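Long-range contacts in CRISPR-associated endonuclease Cas3-HD (Methanocaldococcus jannaschii, PDB 3S4L), which cuts single-stranded DNA in a magnesium-dependent reaction, and single-stranded RNA without added cations, as the nuclease of CRISPR interference: residues H20-V25 with I63-D67; W28-K32 with D56-K60; L43-I48 with D109-I115; V94-Y100 with D183-F187; L118-H123 with V208-L212. One frame throughout, in Å; residues are numbered along the deposited sequence.

Interaction 1: residues H20-V25 with I63-D67; sequences HVNDMV and IKLHD. With CA (calcium ion), chain C.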
# COMPACT_ATOMS: atom_id res chain seq x y z
N HIS A 20 2.41 -6.46 13.87
CA HIS A 20 2.92 -5.15 13.49
C HIS A 20 1.79 -4.23 13.00
O HIS A 20 1.75 -3.04 13.31
CB HIS A 20 4.00 -5.30 12.42
CG HIS A 20 4.53 -4.00 11.91
ND1 HIS A 20 4.90 -2.96 12.75
CD2 HIS A 20 4.77 -3.56 10.65
CE1 HIS A 20 5.33 -1.94 12.02
NE2 HIS A 20 5.26 -2.28 10.75
N VAL A 21 0.87 -4.77 12.21
CA VAL A 21 -0.22 -3.98 11.67
C VAL A 21 -1.15 -3.54 12.81
O VAL A 21 -1.59 -2.39 12.87
CB VAL A 21 -1.01 -4.77 10.60
CG1 VAL A 21 -2.40 -4.17 10.41
CG2 VAL A 21 -0.23 -4.81 9.26
N ASN A 22 -1.43 -4.46 13.73
CA ASN A 22 -2.30 -4.20 14.87
C ASN A 22 -1.74 -3.12 15.80
O ASN A 22 -2.50 -2.37 16.43
CB ASN A 22 -2.59 -5.48 15.66
CG ASN A 22 -3.54 -6.42 14.93
OD1 ASN A 22 -4.36 -5.98 14.12
ND2 ASN A 22 -3.45 -7.72 15.23
N ASP A 23 -0.42 -3.05 15.87
CA ASP A 23 0.23 -2.02 16.67
C ASP A 23 0.14 -0.65 15.99
O ASP A 23 0.01 0.37 16.65
CB ASP A 23 1.68 -2.39 17.00
CG ASP A 23 1.79 -3.37 18.18
OD1 ASP A 23 0.78 -4.02 18.55
OD2 ASP A 23 2.89 -3.48 18.75
N MET A 24 0.18 -0.63 14.66
CA MET A 24 0.07 0.62 13.92
C MET A 24 -1.38 1.14 13.94
O MET A 24 -1.62 2.34 13.97
CB MET A 24 0.54 0.41 12.48
CG MET A 24 2.06 0.47 12.29
SD MET A 24 2.52 0.19 10.57
CE MET A 24 3.81 1.41 10.34
N VAL A 25 -2.33 0.22 13.91
CA VAL A 25 -3.74 0.57 13.94
C VAL A 25 -4.10 1.12 15.32
O VAL A 25 -4.72 2.19 15.43
CB VAL A 25 -4.63 -0.66 13.64
CG1 VAL A 25 -6.08 -0.38 14.01
CG2 VAL A 25 -4.51 -1.05 12.18
N ILE A 63 -3.07 1.78 6.24
CA ILE A 63 -2.27 1.34 7.35
C ILE A 63 -2.12 -0.17 7.26
O ILE A 63 -1.02 -0.70 7.36
CB ILE A 63 -2.90 1.79 8.69
CG1 ILE A 63 -2.74 3.30 8.86
CG2 ILE A 63 -2.27 1.05 9.88
CD1 ILE A 63 -3.68 3.92 9.87
N LYS A 64 -3.23 -0.87 7.04
CA LYS A 64 -3.16 -2.31 7.07
C LYS A 64 -2.47 -2.91 5.85
O LYS A 64 -1.87 -3.98 5.92
CB LYS A 64 -4.57 -2.89 7.24
CG LYS A 64 -5.20 -2.62 8.60
CD LYS A 64 -6.66 -3.03 8.62
CE LYS A 64 -7.24 -3.00 10.03
NZ LYS A 64 -8.72 -3.26 10.00
N LEU A 65 -2.54 -2.23 4.72
CA LEU A 65 -2.11 -2.86 3.49
C LEU A 65 -0.79 -2.33 2.94
O LEU A 65 -0.25 -2.89 1.98
CB LEU A 65 -3.21 -2.73 2.44
CG LEU A 65 -4.52 -3.47 2.72
CD1 LEU A 65 -5.49 -3.24 1.55
CD2 LEU A 65 -4.27 -4.97 2.93
N HIS A 66 -0.26 -1.24 3.50
CA HIS A 66 0.89 -0.65 2.84
C HIS A 66 2.11 -1.59 2.81
O HIS A 66 2.96 -1.47 1.92
CB HIS A 66 1.22 0.74 3.38
CG HIS A 66 1.82 0.74 4.74
ND1 HIS A 66 1.06 0.57 5.88
CD2 HIS A 66 3.10 0.89 5.16
CE1 HIS A 66 1.85 0.62 6.94
NE2 HIS A 66 3.09 0.82 6.53
N ASP A 67 2.19 -2.52 3.75
CA ASP A 67 3.25 -3.52 3.74
C ASP A 67 2.79 -4.93 3.40
O ASP A 67 3.51 -5.90 3.68
CB ASP A 67 3.98 -3.55 5.09
CG ASP A 67 4.99 -2.43 5.21
OD1 ASP A 67 5.36 -2.08 6.36
OD2 ASP A 67 5.41 -1.91 4.15
CA CA C . 7.21 -0.65 3.63
O HOH W 1 6.53 0.14 5.71
O HOH W 2 8.80 -1.78 5.67

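Interaction 2: residues W28-K32 with D56-K60; sequences WERIK and DEFMK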
# COMPACT_ATOMS: atom_id res chain seq x y z
N TRP A 28 -3.00 4.42 15.57
CA TRP A 28 -3.75 5.34 14.72
C TRP A 28 -4.91 5.93 15.51
O TRP A 28 -5.15 7.14 15.49
CB TRP A 28 -4.25 4.64 13.44
CG TRP A 28 -5.27 5.40 12.61
CD1 TRP A 28 -6.58 5.03 12.37
CD2 TRP A 28 -5.08 6.64 11.91
NE1 TRP A 28 -7.20 5.96 11.57
CE2 TRP A 28 -6.30 6.96 11.27
CE3 TRP A 28 -4.00 7.52 11.76
CZ2 TRP A 28 -6.47 8.12 10.50
CZ3 TRP A 28 -4.15 8.66 10.99
CH2 TRP A 28 -5.39 8.96 10.38
N GLU A 29 -5.62 5.06 16.22
CA GLU A 29 -6.69 5.47 17.11
C GLU A 29 -6.27 6.59 18.06
O GLU A 29 -7.08 7.44 18.43
CB GLU A 29 -7.20 4.27 17.92
CG GLU A 29 -8.16 3.36 17.16
CD GLU A 29 -9.49 4.03 16.83
OE1 GLU A 29 -9.92 4.93 17.58
OE2 GLU A 29 -10.10 3.65 15.81
N ARG A 30 -5.00 6.60 18.46
CA ARG A 30 -4.55 7.57 19.46
C ARG A 30 -4.27 8.94 18.84
O ARG A 30 -4.35 9.96 19.52
CB ARG A 30 -3.34 7.04 20.25
CG ARG A 30 -3.58 5.70 20.94
CD ARG A 30 -2.44 5.28 21.86
NE ARG A 30 -2.34 3.82 21.99
CZ ARG A 30 -1.45 3.06 21.37
NH1 ARG A 30 -0.54 3.61 20.57
NH2 ARG A 30 -1.45 1.74 21.54
N ILE A 31 -3.97 8.97 17.55
CA ILE A 31 -3.62 10.24 16.92
C ILE A 31 -4.59 10.77 15.83
O ILE A 31 -4.52 11.94 15.45
CB ILE A 31 -2.21 10.18 16.33
CG1 ILE A 31 -2.15 9.17 15.19
CG2 ILE A 31 -1.19 9.84 17.42
CD1 ILE A 31 -0.85 9.19 14.44
N LYS A 32 -5.49 9.91 15.35
CA LYS A 32 -6.24 10.21 14.13
C LYS A 32 -6.95 11.57 14.14
O LYS A 32 -6.97 12.29 13.12
CB LYS A 32 -7.22 9.08 13.77
CG LYS A 32 -8.23 8.72 14.87
CD LYS A 32 -9.21 7.63 14.44
CE LYS A 32 -10.16 7.30 15.59
NZ LYS A 32 -11.26 6.38 15.21
N ASP A 56 -11.49 7.80 7.93
CA ASP A 56 -10.87 6.97 8.95
C ASP A 56 -10.69 5.54 8.42
O ASP A 56 -9.59 4.97 8.47
CB ASP A 56 -11.75 7.00 10.22
CG ASP A 56 -11.07 6.35 11.43
OD1 ASP A 56 -9.87 6.03 11.35
OD2 ASP A 56 -11.74 6.18 12.47
N GLU A 57 -11.78 4.96 7.92
CA GLU A 57 -11.74 3.63 7.32
C GLU A 57 -10.70 3.58 6.21
O GLU A 57 -9.95 2.62 6.11
CB GLU A 57 -13.10 3.27 6.73
CG GLU A 57 -14.22 3.23 7.73
CD GLU A 57 -15.58 3.22 7.07
OE1 GLU A 57 -15.70 2.64 5.96
OE2 GLU A 57 -16.54 3.80 7.65
N PHE A 58 -10.69 4.62 5.38
CA PHE A 58 -9.75 4.70 4.26
C PHE A 58 -8.32 4.64 4.78
O PHE A 58 -7.50 3.86 4.29
CB PHE A 58 -10.03 5.96 3.42
CG PHE A 58 -8.95 6.32 2.43
CD1 PHE A 58 -8.85 5.65 1.22
CD2 PHE A 58 -8.05 7.34 2.70
CE1 PHE A 58 -7.87 5.98 0.29
CE2 PHE A 58 -7.05 7.68 1.78
CZ PHE A 58 -6.96 7.00 0.56
N MET A 59 -8.02 5.44 5.81
CA MET A 59 -6.68 5.47 6.39
C MET A 59 -6.28 4.12 7.00
O MET A 59 -5.14 3.69 6.85
CB MET A 59 -6.55 6.58 7.42
CG MET A 59 -6.52 7.97 6.80
SD MET A 59 -5.20 8.12 5.55
CE MET A 59 -3.79 7.74 6.59
N LYS A 60 -7.22 3.48 7.69
CA LYS A 60 -6.97 2.17 8.28
C LYS A 60 -6.58 1.13 7.22
O LYS A 60 -5.84 0.19 7.50
CB LYS A 60 -8.21 1.65 9.01
CG LYS A 60 -8.53 2.31 10.35
CD LYS A 60 -9.75 1.63 10.96
CE LYS A 60 -10.56 2.56 11.83
NZ LYS A 60 -11.86 1.94 12.18

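Interaction 3: residues L43-I48 with D109-I115; sequences LEALNI and DKNLAFI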
# COMPACT_ATOMS: atom_id res chain seq x y z
N LEU A 43 -8.37 15.31 0.27
CA LEU A 43 -9.21 14.51 -0.63
C LEU A 43 -10.24 15.38 -1.34
O LEU A 43 -10.60 15.13 -2.49
CB LEU A 43 -9.93 13.39 0.11
CG LEU A 43 -9.04 12.23 0.54
CD1 LEU A 43 -9.85 11.20 1.30
CD2 LEU A 43 -8.34 11.61 -0.68
N GLU A 44 -10.69 16.42 -0.65
CA GLU A 44 -11.75 17.28 -1.14
C GLU A 44 -11.21 18.24 -2.19
O GLU A 44 -11.97 18.88 -2.93
CB GLU A 44 -12.35 18.05 0.04
CG GLU A 44 -13.75 18.59 -0.19
CD GLU A 44 -14.47 18.91 1.12
OE1 GLU A 44 -14.09 19.90 1.79
OE2 GLU A 44 -15.39 18.15 1.50
N ALA A 45 -9.88 18.33 -2.25
CA ALA A 45 -9.23 19.20 -3.22
C ALA A 45 -8.86 18.38 -4.46
O ALA A 45 -8.25 18.89 -5.39
CB ALA A 45 -7.99 19.84 -2.61
N LEU A 46 -9.24 17.11 -4.44
CA LEU A 46 -9.22 16.25 -5.62
C LEU A 46 -10.66 15.88 -5.98
O LEU A 46 -10.91 14.87 -6.63
CB LEU A 46 -8.40 14.99 -5.36
CG LEU A 46 -6.95 15.16 -4.90
CD1 LEU A 46 -6.21 13.85 -5.01
CD2 LEU A 46 -6.26 16.23 -5.71
N ASN A 47 -11.59 16.71 -5.53
CA ASN A 47 -13.03 16.44 -5.65
C ASN A 47 -13.44 15.03 -5.22
O ASN A 47 -14.30 14.39 -5.83
CB ASN A 47 -13.54 16.71 -7.07
CG ASN A 47 -15.04 16.95 -7.11
OD1 ASN A 47 -15.61 17.59 -6.21
ND2 ASN A 47 -15.69 16.44 -8.15
N ILE A 48 -12.83 14.54 -4.16
CA ILE A 48 -13.24 13.28 -3.56
C ILE A 48 -13.91 13.61 -2.24
O ILE A 48 -13.28 14.19 -1.35
CB ILE A 48 -12.03 12.36 -3.33
CG1 ILE A 48 -11.29 12.12 -4.66
CG2 ILE A 48 -12.48 11.07 -2.72
CD1 ILE A 48 -10.15 11.14 -4.55
N ASP A 109 -14.81 4.10 -5.85
CA ASP A 109 -14.34 5.39 -6.39
C ASP A 109 -12.94 5.23 -6.97
O ASP A 109 -11.94 5.24 -6.24
CB ASP A 109 -14.36 6.48 -5.29
CG ASP A 109 -13.87 7.86 -5.81
OD1 ASP A 109 -12.93 7.90 -6.63
OD2 ASP A 109 -14.42 8.90 -5.39
N LYS A 110 -12.85 5.07 -8.29
CA LYS A 110 -11.56 4.84 -8.95
C LYS A 110 -10.47 5.86 -8.58
O LYS A 110 -9.31 5.50 -8.43
CB LYS A 110 -11.71 4.78 -10.48
CG LYS A 110 -12.25 3.47 -11.04
CD LYS A 110 -12.27 3.43 -12.59
CE LYS A 110 -13.62 3.89 -13.17
NZ LYS A 110 -13.96 3.28 -14.51
N ASN A 111 -10.83 7.14 -8.43
CA ASN A 111 -9.83 8.14 -8.06
C ASN A 111 -9.29 7.93 -6.63
O ASN A 111 -8.09 8.03 -6.40
CB ASN A 111 -10.35 9.57 -8.27
CG ASN A 111 -10.54 9.92 -9.74
OD1 ASN A 111 -10.35 9.08 -10.62
ND2 ASN A 111 -10.93 11.16 -10.01
N LEU A 112 -10.18 7.62 -5.69
CA LEU A 112 -9.76 7.35 -4.32
C LEU A 112 -8.83 6.13 -4.26
O LEU A 112 -7.76 6.18 -3.64
CB LEU A 112 -10.99 7.14 -3.41
CG LEU A 112 -10.74 6.91 -1.92
CD1 LEU A 112 -10.03 8.11 -1.27
CD2 LEU A 112 -12.06 6.63 -1.22
N ALA A 113 -9.22 5.05 -4.92
CA ALA A 113 -8.40 3.83 -4.97
C ALA A 113 -7.04 4.11 -5.62
O ALA A 113 -5.98 3.64 -5.15
CB ALA A 113 -9.14 2.75 -5.72
N PHE A 114 -7.05 4.87 -6.71
CA PHE A 114 -5.79 5.25 -7.33
C PHE A 114 -4.93 6.02 -6.35
O PHE A 114 -3.75 5.70 -6.15
CB PHE A 114 -6.02 6.09 -8.60
CG PHE A 114 -4.74 6.64 -9.19
CD1 PHE A 114 -4.34 7.95 -8.93
CD2 PHE A 114 -3.94 5.86 -10.01
CE1 PHE A 114 -3.15 8.46 -9.48
CE2 PHE A 114 -2.76 6.36 -10.56
CZ PHE A 114 -2.37 7.66 -10.29
N ILE A 115 -5.49 7.05 -5.72
CA ILE A 115 -4.68 7.89 -4.86
C ILE A 115 -4.17 7.13 -3.64
O ILE A 115 -3.08 7.38 -3.14
CB ILE A 115 -5.43 9.12 -4.37
CG1 ILE A 115 -4.50 9.95 -3.53
CG2 ILE A 115 -6.54 8.72 -3.43
CD1 ILE A 115 -5.22 10.86 -2.62

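Interaction 4: residues V94-Y100 with D183-F187; sequences VSAYYTY and DIIRF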
# COMPACT_ATOMS: atom_id res chain seq x y z
N VAL A 94 3.89 -4.23 -5.01
CA VAL A 94 2.93 -5.30 -4.78
C VAL A 94 1.85 -4.88 -3.80
O VAL A 94 0.69 -5.25 -3.97
CB VAL A 94 3.61 -6.56 -4.25
CG1 VAL A 94 2.56 -7.58 -3.80
CG2 VAL A 94 4.54 -7.12 -5.32
N SER A 95 2.22 -4.10 -2.78
CA SER A 95 1.22 -3.50 -1.88
C SER A 95 0.23 -2.60 -2.65
O SER A 95 -1.00 -2.69 -2.46
CB SER A 95 1.88 -2.67 -0.77
OG SER A 95 2.73 -3.44 0.08
N ALA A 96 0.76 -1.73 -3.50
CA ALA A 96 -0.06 -0.80 -4.28
C ALA A 96 -1.12 -1.52 -5.09
O ALA A 96 -2.26 -1.06 -5.21
CB ALA A 96 0.81 0.07 -5.20
N TYR A 97 -0.74 -2.66 -5.65
CA TYR A 97 -1.66 -3.48 -6.45
C TYR A 97 -2.83 -3.96 -5.63
O TYR A 97 -3.97 -3.74 -6.00
CB TYR A 97 -0.93 -4.67 -7.09
CG TYR A 97 -1.84 -5.67 -7.79
CD1 TYR A 97 -2.16 -5.53 -9.14
CD2 TYR A 97 -2.34 -6.79 -7.12
CE1 TYR A 97 -2.97 -6.48 -9.81
CE2 TYR A 97 -3.15 -7.73 -7.76
CZ TYR A 97 -3.47 -7.56 -9.11
OH TYR A 97 -4.27 -8.48 -9.74
N TYR A 98 -2.57 -4.60 -4.49
CA TYR A 98 -3.67 -5.09 -3.67
C TYR A 98 -4.48 -3.95 -3.03
O TYR A 98 -5.70 -4.05 -2.86
CB TYR A 98 -3.19 -6.07 -2.60
CG TYR A 98 -2.83 -7.40 -3.17
CD1 TYR A 98 -3.81 -8.28 -3.59
CD2 TYR A 98 -1.49 -7.77 -3.32
CE1 TYR A 98 -3.48 -9.51 -4.15
CE2 TYR A 98 -1.14 -9.00 -3.85
CZ TYR A 98 -2.14 -9.86 -4.27
OH TYR A 98 -1.79 -11.06 -4.80
N THR A 99 -3.79 -2.87 -2.69
CA THR A 99 -4.45 -1.74 -2.07
C THR A 99 -5.47 -1.18 -3.03
O THR A 99 -6.61 -0.89 -2.65
CB THR A 99 -3.45 -0.64 -1.67
OG1 THR A 99 -2.58 -1.15 -0.64
CG2 THR A 99 -4.17 0.60 -1.17
N TYR A 100 -5.07 -1.04 -4.28
CA TYR A 100 -5.96 -0.46 -5.26
C TYR A 100 -7.25 -1.28 -5.38
O TYR A 100 -8.35 -0.72 -5.33
CB TYR A 100 -5.28 -0.37 -6.62
CG TYR A 100 -6.24 0.13 -7.66
CD1 TYR A 100 -6.97 -0.75 -8.45
CD2 TYR A 100 -6.45 1.49 -7.84
CE1 TYR A 100 -7.88 -0.29 -9.41
CE2 TYR A 100 -7.35 1.97 -8.78
CZ TYR A 100 -8.06 1.08 -9.57
OH TYR A 100 -8.94 1.56 -10.51
N ASP A 183 0.29 -9.60 -14.23
CA ASP A 183 -0.83 -8.73 -13.88
C ASP A 183 -0.40 -7.58 -12.98
O ASP A 183 -0.88 -6.45 -13.14
CB ASP A 183 -1.94 -9.55 -13.23
CG ASP A 183 -2.50 -10.61 -14.17
OD1 ASP A 183 -3.21 -10.24 -15.12
OD2 ASP A 183 -2.21 -11.81 -13.94
N ILE A 184 0.50 -7.85 -12.03
CA ILE A 184 0.97 -6.80 -11.12
C ILE A 184 1.87 -5.81 -11.87
O ILE A 184 1.77 -4.59 -11.68
CB ILE A 184 1.68 -7.40 -9.87
CG1 ILE A 184 0.67 -8.24 -9.08
CG2 ILE A 184 2.27 -6.30 -8.98
CD1 ILE A 184 1.23 -8.95 -7.83
N ILE A 185 2.71 -6.34 -12.75
CA ILE A 185 3.54 -5.53 -13.63
C ILE A 185 2.68 -4.58 -14.46
O ILE A 185 2.93 -3.37 -14.51
CB ILE A 185 4.40 -6.44 -14.55
CG1 ILE A 185 5.55 -7.06 -13.75
CG2 ILE A 185 4.91 -5.69 -15.80
CD1 ILE A 185 6.32 -8.15 -14.52
N ARG A 186 1.65 -5.12 -15.10
CA ARG A 186 0.76 -4.32 -15.95
C ARG A 186 0.11 -3.22 -15.13
O ARG A 186 0.07 -2.06 -15.56
CB ARG A 186 -0.33 -5.22 -16.56
CG ARG A 186 -0.26 -5.37 -18.05
CD ARG A 186 -1.38 -6.27 -18.57
NE ARG A 186 -1.30 -7.62 -18.03
CZ ARG A 186 -0.52 -8.58 -18.53
NH1 ARG A 186 0.23 -8.34 -19.60
NH2 ARG A 186 -0.51 -9.78 -17.96
N PHE A 187 -0.41 -3.59 -13.96
CA PHE A 187 -1.01 -2.58 -13.09
C PHE A 187 -0.04 -1.48 -12.71
O PHE A 187 -0.35 -0.30 -12.84
CB PHE A 187 -1.59 -3.19 -11.80
CG PHE A 187 -2.08 -2.15 -10.85
CD1 PHE A 187 -3.30 -1.53 -11.06
CD2 PHE A 187 -1.31 -1.74 -9.78
CE1 PHE A 187 -3.74 -0.54 -10.20
CE2 PHE A 187 -1.75 -0.77 -8.93
CZ PHE A 187 -2.97 -0.17 -9.13

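Interaction 5: residues L118-H123 with V208-L212; sequences LTVMLH and VGTLL. With CA (calcium ion), chain C.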
# COMPACT_ATOMS: atom_id res chain seq x y z
N LEU A 118 -1.33 4.78 -4.93
CA LEU A 118 -0.15 5.59 -5.21
C LEU A 118 0.57 5.98 -3.92
O LEU A 118 1.80 6.00 -3.87
CB LEU A 118 -0.56 6.86 -5.97
CG LEU A 118 0.57 7.78 -6.44
CD1 LEU A 118 1.58 7.00 -7.28
CD2 LEU A 118 -0.02 8.94 -7.23
N THR A 119 -0.19 6.28 -2.88
CA THR A 119 0.40 6.63 -1.60
C THR A 119 1.19 5.43 -1.09
O THR A 119 2.32 5.55 -0.61
CB THR A 119 -0.69 6.99 -0.58
OG1 THR A 119 -1.41 8.14 -1.05
CG2 THR A 119 -0.08 7.28 0.78
N VAL A 120 0.56 4.26 -1.21
CA VAL A 120 1.17 3.01 -0.81
C VAL A 120 2.41 2.67 -1.67
O VAL A 120 3.41 2.15 -1.16
CB VAL A 120 0.15 1.87 -0.89
CG1 VAL A 120 0.88 0.53 -1.00
CG2 VAL A 120 -0.78 1.90 0.33
N MET A 121 2.34 2.97 -2.96
CA MET A 121 3.43 2.70 -3.89
C MET A 121 4.60 3.62 -3.56
O MET A 121 5.75 3.36 -3.90
CB MET A 121 2.97 2.94 -5.33
CG MET A 121 3.83 2.25 -6.40
SD MET A 121 3.49 2.87 -8.06
CE MET A 121 2.06 1.90 -8.52
N LEU A 122 4.31 4.71 -2.87
CA LEU A 122 5.32 5.71 -2.59
C LEU A 122 5.57 5.83 -1.09
O LEU A 122 6.14 6.82 -0.65
CB LEU A 122 4.88 7.07 -3.16
CG LEU A 122 5.16 7.43 -4.63
CD1 LEU A 122 4.96 6.27 -5.58
CD2 LEU A 122 4.34 8.64 -5.08
N HIS A 123 5.15 4.85 -0.29
CA HIS A 123 5.25 5.02 1.16
C HIS A 123 6.68 4.95 1.67
O HIS A 123 6.92 5.14 2.86
CB HIS A 123 4.32 4.09 1.95
CG HIS A 123 4.77 2.66 2.00
ND1 HIS A 123 4.29 1.69 1.14
CD2 HIS A 123 5.65 2.03 2.81
CE1 HIS A 123 4.84 0.53 1.42
NE2 HIS A 123 5.68 0.70 2.43
N VAL A 208 -0.71 13.06 -1.72
CA VAL A 208 0.08 11.89 -1.33
C VAL A 208 0.90 12.21 -0.09
O VAL A 208 0.96 11.42 0.86
CB VAL A 208 1.07 11.47 -2.44
CG1 VAL A 208 2.03 10.41 -1.92
CG2 VAL A 208 0.33 11.00 -3.67
N GLY A 209 1.54 13.38 -0.11
CA GLY A 209 2.31 13.84 1.03
C GLY A 209 1.47 13.91 2.29
O GLY A 209 1.93 13.55 3.37
N THR A 210 0.23 14.35 2.14
CA THR A 210 -0.71 14.44 3.27
C THR A 210 -1.12 13.06 3.80
O THR A 210 -1.18 12.84 5.01
CB THR A 210 -2.00 15.20 2.86
OG1 THR A 210 -1.65 16.45 2.25
CG2 THR A 210 -2.91 15.46 4.06
N LEU A 211 -1.43 12.13 2.90
CA LEU A 211 -1.85 10.80 3.35
C LEU A 211 -0.67 10.06 3.97
O LEU A 211 -0.84 9.26 4.89
CB LEU A 211 -2.46 9.99 2.19
CG LEU A 211 -3.64 10.63 1.44
CD1 LEU A 211 -4.22 9.68 0.39
CD2 LEU A 211 -4.71 11.06 2.39
N LEU A 212 0.53 10.35 3.46
CA LEU A 212 1.76 9.71 3.94
C LEU A 212 2.06 9.91 5.45
O LEU A 212 2.38 8.94 6.15
CB LEU A 212 2.94 10.20 3.10
CG LEU A 212 3.75 9.17 2.31
CD1 LEU A 212 3.08 7.81 2.38
CD2 LEU A 212 3.97 9.63 0.85
CA CA C . 7.21 -0.65 3.63
O HOH W 2 8.80 -1.78 5.67
O HOH W 1 6.53 0.14 5.71

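Interaction 1: residues H20-V25 with I63-D67
Val21 and Val25, one turn apart on helix 17-31, close over the start of segment 63-67, and here the packing is tight. CG1 of Val21 meets CG of Lys64 at 3.7 Å, the two side chains crossing nearly at right angles. CG2 of Val25 lies 3.8 Å from CG2 of Ile63, which also touches CB of Met24. Branched residues suit this seam because each fills it close to the backbone, while Lys64 lends its methylenes and its amine makes a weak hydrogen bond to the carbonyl oxygen of Leu166. Toward the metal the contact slackens. Met24, extended at chi2 (179°) and bent at chi3, sets SD 3.7 Å from CE1 of His66, at the ring edge, and NE2 of His20 stays 4.4 Å from OD1 of Asp67. That carboxylate belongs to the HD site: OD2 binds the calcium ion at 2.3 Å, and OD1 accepts from water 1, itself a calcium ligand. Around the contact, helix 159-167 touches Val21 and Leu65, helix 91-107 packs on Leu65, and strand 15-16 borders His20.

Interaction 2: residues W28-K32 with D56-K60
Trp28 holds CG anti to its own N (chi1 168°), and Asp56 does likewise (chi1 -170°), which carries indole and carboxylate toward each other between the two helices. The indole NE1 donates to OD1 of Asp56 over 2.7 Å; the bond is fairly straight at 157°, and the oxygen lies near the ring plane. Lys32 lies across one indole face, its CB over the centre, and the extended chain beyond delivers NZ to OD2 of Asp56, 2.8 Å away on the syn side. Each oxygen of this short acid thus has its own donor, which should hold the group's rotation. Glu29 joins through weak bonds to the same NZ, making a salt-bridge network at the C-terminal end of helix 17-31, where this mostly helical HD domain turns toward helix 36-43. On the two sides of NE1, CB of Met59 packs 3.4 Å from CZ2 of the six-membered ring, and CG of Lys60 approaches CD1 of the five-membered ring at 3.9 Å. Pro214 and Ile39 touch both Trp28 and Met59.

Interaction 3: residues L43-I48 with D109-I115
The carbonyl oxygen of Leu43 is gripped by two amides, Ile48 N at 2.8 Å and Leu46 N at 3.1 Å, which reach it from opposite faces of the carbonyl plane. The turn thus fixed brings Leu43, Leu46 and Ile48 against the first turns of helix 110-121. Ile48 is central: its CD1, at the end of an extended chain (chi2 -175°), lies 3.7 Å from the backbone N of Leu112, while CG2 reaches toward CD1 of the same leucine and OD2 of Asp109. Leu43 uses both methyls: CD2 meets CD1 of Ile115 at 3.7 Å, and CD1 also approaches CD1 of Leu112. Leu46 adds its CD1, 4.0 Å from CD1 of Ile115. Asp109 takes the N-cap position, its OD1 accepting from Leu112 N at 2.9 Å with an angle of 165°, the donor lying above the carboxylate plane. The Ile48-Leu43 bond, a weak one from Asn47 N to Glu44 O and positive phi at Asn47 fit a Schellman motif after helix 36-43, packed beside an aspartate N-cap.

Interaction 4: residues V94-Y100 with D183-F187
Val94 opens the contact lightly, its CG2 4.4 Å from CG2 of Ile184. The carbonyl oxygen of Ala96 lies 3.8 Å from CE2 of Phe187. Tyr97 follows as the centre: with CG anti to the backbone N (chi1 172°), its ring swings out between two residues of segment 183-187. CG1 of Ile184 stands over the ring centre, 3.8 Å from the centroid, in a CH-pi contact. CB of Phe187 lies at the ring's edge, 3.6 Å from CD1 of Tyr97, and the two aromatic rings form an offset edge-to-face pair, Tyr97 giving the edge and planes 82° apart. One turn on, Tyr100 meets the far end of Phe187, whose CZ is 3.4 Å from CB of Tyr100; CE1 sits over the tyrosine ring toward its rim, with planes at 44°. The axes of segments 94-100 and 183-187 pass 9.7 Å apart, nearly perpendicular, and the long aromatic side chains bridge that separation. Helix 110-121 flanks Ala96 and Tyr100, while helix 142-149 touches Val94 and Ile184.

Interaction 5: residues L118-H123 with V208-L212
Of segment 118-123, Thr119 is the residue most covered by segment 208-212. From its CB, one branch carries OG1, beside the backbone N (chi1 -62°), and the other carries CG2, anti to that N. OG1 lies 3.5 Å from CD1 of Leu211 and close to CB of Leu211, yet its polar need is met in its own helix by the carbonyl oxygen of Ile115. The threonine and Leu212 side chains run antiparallel alongside each other, CG2 3.6 Å from CD1 of that leucine, and CG2 also touches CB of Leu211. Compact threonine suits this seam, presenting a methyl and returning its hydroxyl to the backbone. Val208 sits a turn earlier, its CG2 meeting CD2 of Leu118 at 4.1 Å and its CG1 facing Leu122. CD1 of Leu212 reaches 3.7 Å from CA of His123, packing against the base of a metal ligand. The His123 ring leads away from the leucine: NE2 binds the calcium ion at 2.4 Å, while ND1 donates to the carbonyl oxygen of Val120. At 2.5 Å this ND1 bond is modelled unusually short, but it probably helps orient the ring. Helix 91-107 borders Val120, helix 181-197 touches Leu118, and helix 36-43 backs Leu211.

Overall arrangement
Interactions 1 and 5 meet at the metal: Asp67 and His123, with OD2 of Asp67 3.1 Å from NE2 of His123, bind the same calcium ion, and His91 and His124 complete the protein ligands of the site where catalytic magnesium is expected. Interaction 4 adjoins the site's second shell, since OG of Ser95 lies 2.7 Å from O of His66 and Val120 packs on Ser95. Interaction 2 continues the helix pair of interaction 1, their centres about 11 Å apart, with CD1 of Ile63 on CG of Trp28 at 3.5 Å. Interaction 3 lies away from the metal, its Ile115 side chain about 12 Å from that of His123, and joins interaction 5 through CD1 of Ile115 and CD1 of Leu211, 3.4 Å apart.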